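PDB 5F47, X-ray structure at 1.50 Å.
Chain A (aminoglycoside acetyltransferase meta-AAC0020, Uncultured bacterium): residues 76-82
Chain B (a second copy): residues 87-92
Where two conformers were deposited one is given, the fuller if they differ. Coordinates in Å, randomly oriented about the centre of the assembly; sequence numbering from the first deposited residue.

Chain A, residues 76-82: VLEQYYS
Chain B (87-92) AYIYDL

Residues 76-82 of one copy of the acetyltransferase meta-AAC0020 lie alongside residues 87-92 of the second, in nearly the same direction: the vectors from CA 77 to CA 81 and from CA 88 to CA 91 differ by 5°. The backbones stay far apart. The nearest CA pairs are L77(A) CA to Y90(B) CA at 9.7 Å and Y80(A) CA to D91(B) CA at 10.7 Å, too distant for strand pairing, so side chains make the contact, burying 248 Å² in total.

Chain A is extended through V76(A) and L77(A) (phi/psi -81/129 and -117/104), where a strand from earlier in the chain ends. E78(A) and Q79(A) remain extended at -65/134 and -101/156; Y80(A) and Y81(A) then turn at -99/-6 and -91/-19, before S82(A) extends again at -153/152. Chain B is strand throughout, yet Y90(B) departs from the usual values at -94/-49. Its neighbours I89(B) and D91(B) are extended, at -76/120 and -131/146. With this irregularity, Y90(B) and D91(B), though consecutive, both direct CA-to-CB toward chain A.

D91(B), with 44 Å² covered, supplies the polar anchor. Its chi1 of -85° (m) and chi2 of -38° place OD2 to accept two hydrogen bonds, from Y80(A) OH at 2.6 Å and from Y81(A) OH at 2.7 Å. A carboxylate suits this position because a single oxygen can accept from both phenols. The tyrosines converge by different routes: Y81(A) directs CA-to-CB toward chain B, and chi1 -64° (m) with chi2 -47° carries its hydroxyl to OD2, whereas the CA-to-CB bond of Y80(A) runs sideways and chi1 38° (p) with chi2 92° brings its hydroxyl across. OD2 lies near the plane of the Y80(A) ring, at its edge.

Y90(B) has the largest covered area, 46 Å², with chi1 -170° (t) and chi2 81°. Y80(A) OH meets the edge of its ring, 3.5 Å from Y90(B) CD2, and the apolar contact from Y80(A) CZ to Y90(B) CD2 measures 4.4 Å. Its own hydroxyl reaches a water, 2.7 Å from Y90(B) OH, which donates to Q79(A) OE1 at 3.1 Å; Q79(A) has chi1 -63° (m), chi2 -166° (t) and chi3 82°.

L77(A), buried and with 45 Å² covered, provides the aliphatic end. Chi1 -50° (m) and chi2 175° (t) set CD1 4.0 Å from Y88(B) CE2, at that ring's edge, and 4.5 Å from Y90(B) CD1. Y88(B) has chi1 -177° (t) and chi2 16°. Through CD1, L77(A) thus packs against carbon atoms of two aromatic rings.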

# COMPACT_ATOMS: atom_id res chain seq x y z
N VAL A 76 0.24 1.68 7.70
CA VAL A 76 -1.18 1.72 7.99
C VAL A 76 -1.93 2.39 6.87
O VAL A 76 -1.55 3.48 6.44
CB VAL A 76 -1.44 2.47 9.28
CG1 VAL A 76 -2.95 2.56 9.54
CG2 VAL A 76 -0.71 1.80 10.45
N LEU A 77 -2.98 1.74 6.38
CA LEU A 77 -3.87 2.36 5.39
C LEU A 77 -5.25 2.46 6.06
O LEU A 77 -5.97 1.46 6.20
CB LEU A 77 -3.95 1.53 4.11
CG LEU A 77 -2.63 1.09 3.45
CD1 LEU A 77 -2.90 0.17 2.27
CD2 LEU A 77 -1.79 2.28 2.99
N GLU A 78 -5.61 3.66 6.49
CA GLU A 78 -6.96 3.91 6.98
C GLU A 78 -7.92 3.72 5.83
O GLU A 78 -7.67 4.20 4.72
CB GLU A 78 -7.08 5.32 7.57
CG GLU A 78 -6.41 5.47 8.94
CD GLU A 78 -7.26 5.03 10.14
OE1 GLU A 78 -8.43 4.55 10.02
OE2 GLU A 78 -6.71 5.14 11.25
N GLN A 79 -9.01 3.00 6.09
CA GLN A 79 -9.93 2.61 5.02
C GLN A 79 -11.17 3.47 4.95
O GLN A 79 -11.58 4.07 5.95
CB GLN A 79 -10.40 1.18 5.23
CG GLN A 79 -9.33 0.12 5.17
CD GLN A 79 -9.97 -1.25 5.06
OE1 GLN A 79 -10.36 -1.67 3.97
NE2 GLN A 79 -10.14 -1.94 6.19
N TYR A 80 -11.78 3.52 3.77
CA TYR A 80 -13.11 4.11 3.63
C TYR A 80 -14.19 3.04 3.60
O TYR A 80 -15.37 3.36 3.63
CB TYR A 80 -13.20 4.99 2.36
CG TYR A 80 -12.45 4.41 1.19
CD1 TYR A 80 -13.08 3.58 0.27
CD2 TYR A 80 -11.09 4.69 1.01
CE1 TYR A 80 -12.39 3.03 -0.78
CE2 TYR A 80 -10.39 4.14 -0.04
CZ TYR A 80 -11.04 3.32 -0.93
OH TYR A 80 -10.32 2.78 -1.97
N TYR A 81 -13.80 1.76 3.59
CA TYR A 81 -14.81 0.69 3.66
C TYR A 81 -15.10 0.26 5.10
O TYR A 81 -16.14 -0.35 5.37
CB TYR A 81 -14.35 -0.53 2.88
CG TYR A 81 -14.19 -0.33 1.38
CD1 TYR A 81 -15.17 0.30 0.62
CD2 TYR A 81 -13.06 -0.82 0.74
CE1 TYR A 81 -15.02 0.44 -0.76
CE2 TYR A 81 -12.90 -0.67 -0.64
CZ TYR A 81 -13.88 -0.05 -1.38
OH TYR A 81 -13.73 0.11 -2.74
N SER A 82 -14.18 0.59 6.00
CA SER A 82 -14.26 0.16 7.40
C SER A 82 -13.54 1.15 8.29
O SER A 82 -12.57 1.78 7.86
CB SER A 82 -13.64 -1.24 7.55
OG SER A 82 -13.72 -1.70 8.90
N ALA B 87 3.41 6.80 -4.49
CA ALA B 87 1.96 6.82 -4.36
C ALA B 87 1.37 5.48 -4.76
O ALA B 87 1.71 4.91 -5.81
CB ALA B 87 1.37 7.94 -5.19
N TYR B 88 0.45 5.00 -3.94
CA TYR B 88 -0.23 3.72 -4.11
C TYR B 88 -1.66 3.98 -4.50
O TYR B 88 -2.44 4.43 -3.66
CB TYR B 88 -0.17 2.95 -2.78
CG TYR B 88 -0.75 1.57 -2.75
CD1 TYR B 88 -1.02 0.86 -3.91
CD2 TYR B 88 -1.02 0.97 -1.53
CE1 TYR B 88 -1.55 -0.42 -3.85
CE2 TYR B 88 -1.53 -0.31 -1.46
CZ TYR B 88 -1.78 -1.00 -2.62
OH TYR B 88 -2.29 -2.27 -2.54
N ILE B 89 -2.03 3.71 -5.74
CA ILE B 89 -3.44 3.77 -6.13
C ILE B 89 -4.12 2.52 -5.59
O ILE B 89 -3.73 1.40 -5.95
CB ILE B 89 -3.61 3.85 -7.65
CG1 ILE B 89 -3.01 5.16 -8.18
CG2 ILE B 89 -5.11 3.77 -8.02
CD1 ILE B 89 -2.96 5.21 -9.73
N TYR B 90 -5.12 2.70 -4.73
CA TYR B 90 -5.73 1.56 -4.09
C TYR B 90 -6.96 1.05 -4.84
O TYR B 90 -7.11 -0.16 -5.04
CB TYR B 90 -6.09 1.91 -2.63
CG TYR B 90 -6.50 0.68 -1.87
CD1 TYR B 90 -5.55 -0.20 -1.34
CD2 TYR B 90 -7.85 0.34 -1.76
CE1 TYR B 90 -5.95 -1.37 -0.68
CE2 TYR B 90 -8.25 -0.83 -1.11
CZ TYR B 90 -7.31 -1.67 -0.57
OH TYR B 90 -7.75 -2.81 0.06
N ASP B 91 -7.87 1.96 -5.18
CA ASP B 91 -9.08 1.62 -5.96
C ASP B 91 -9.25 2.57 -7.12
O ASP B 91 -8.94 3.74 -7.00
CB ASP B 91 -10.35 1.71 -5.10
CG ASP B 91 -10.64 0.46 -4.31
OD1 ASP B 91 -10.41 -0.68 -4.81
OD2 ASP B 91 -11.15 0.62 -3.18
N LEU B 92 -9.79 2.06 -8.22
CA LEU B 92 -10.18 2.88 -9.35
C LEU B 92 -11.44 2.26 -9.94
O LEU B 92 -11.50 1.05 -10.18
CB LEU B 92 -9.06 2.97 -10.39
CG LEU B 92 -9.31 3.75 -11.69
CD1 LEU B 92 -8.01 4.30 -12.22
CD2 LEU B 92 -9.97 2.88 -12.74
O HOH W 1 -10.19 -3.03 1.16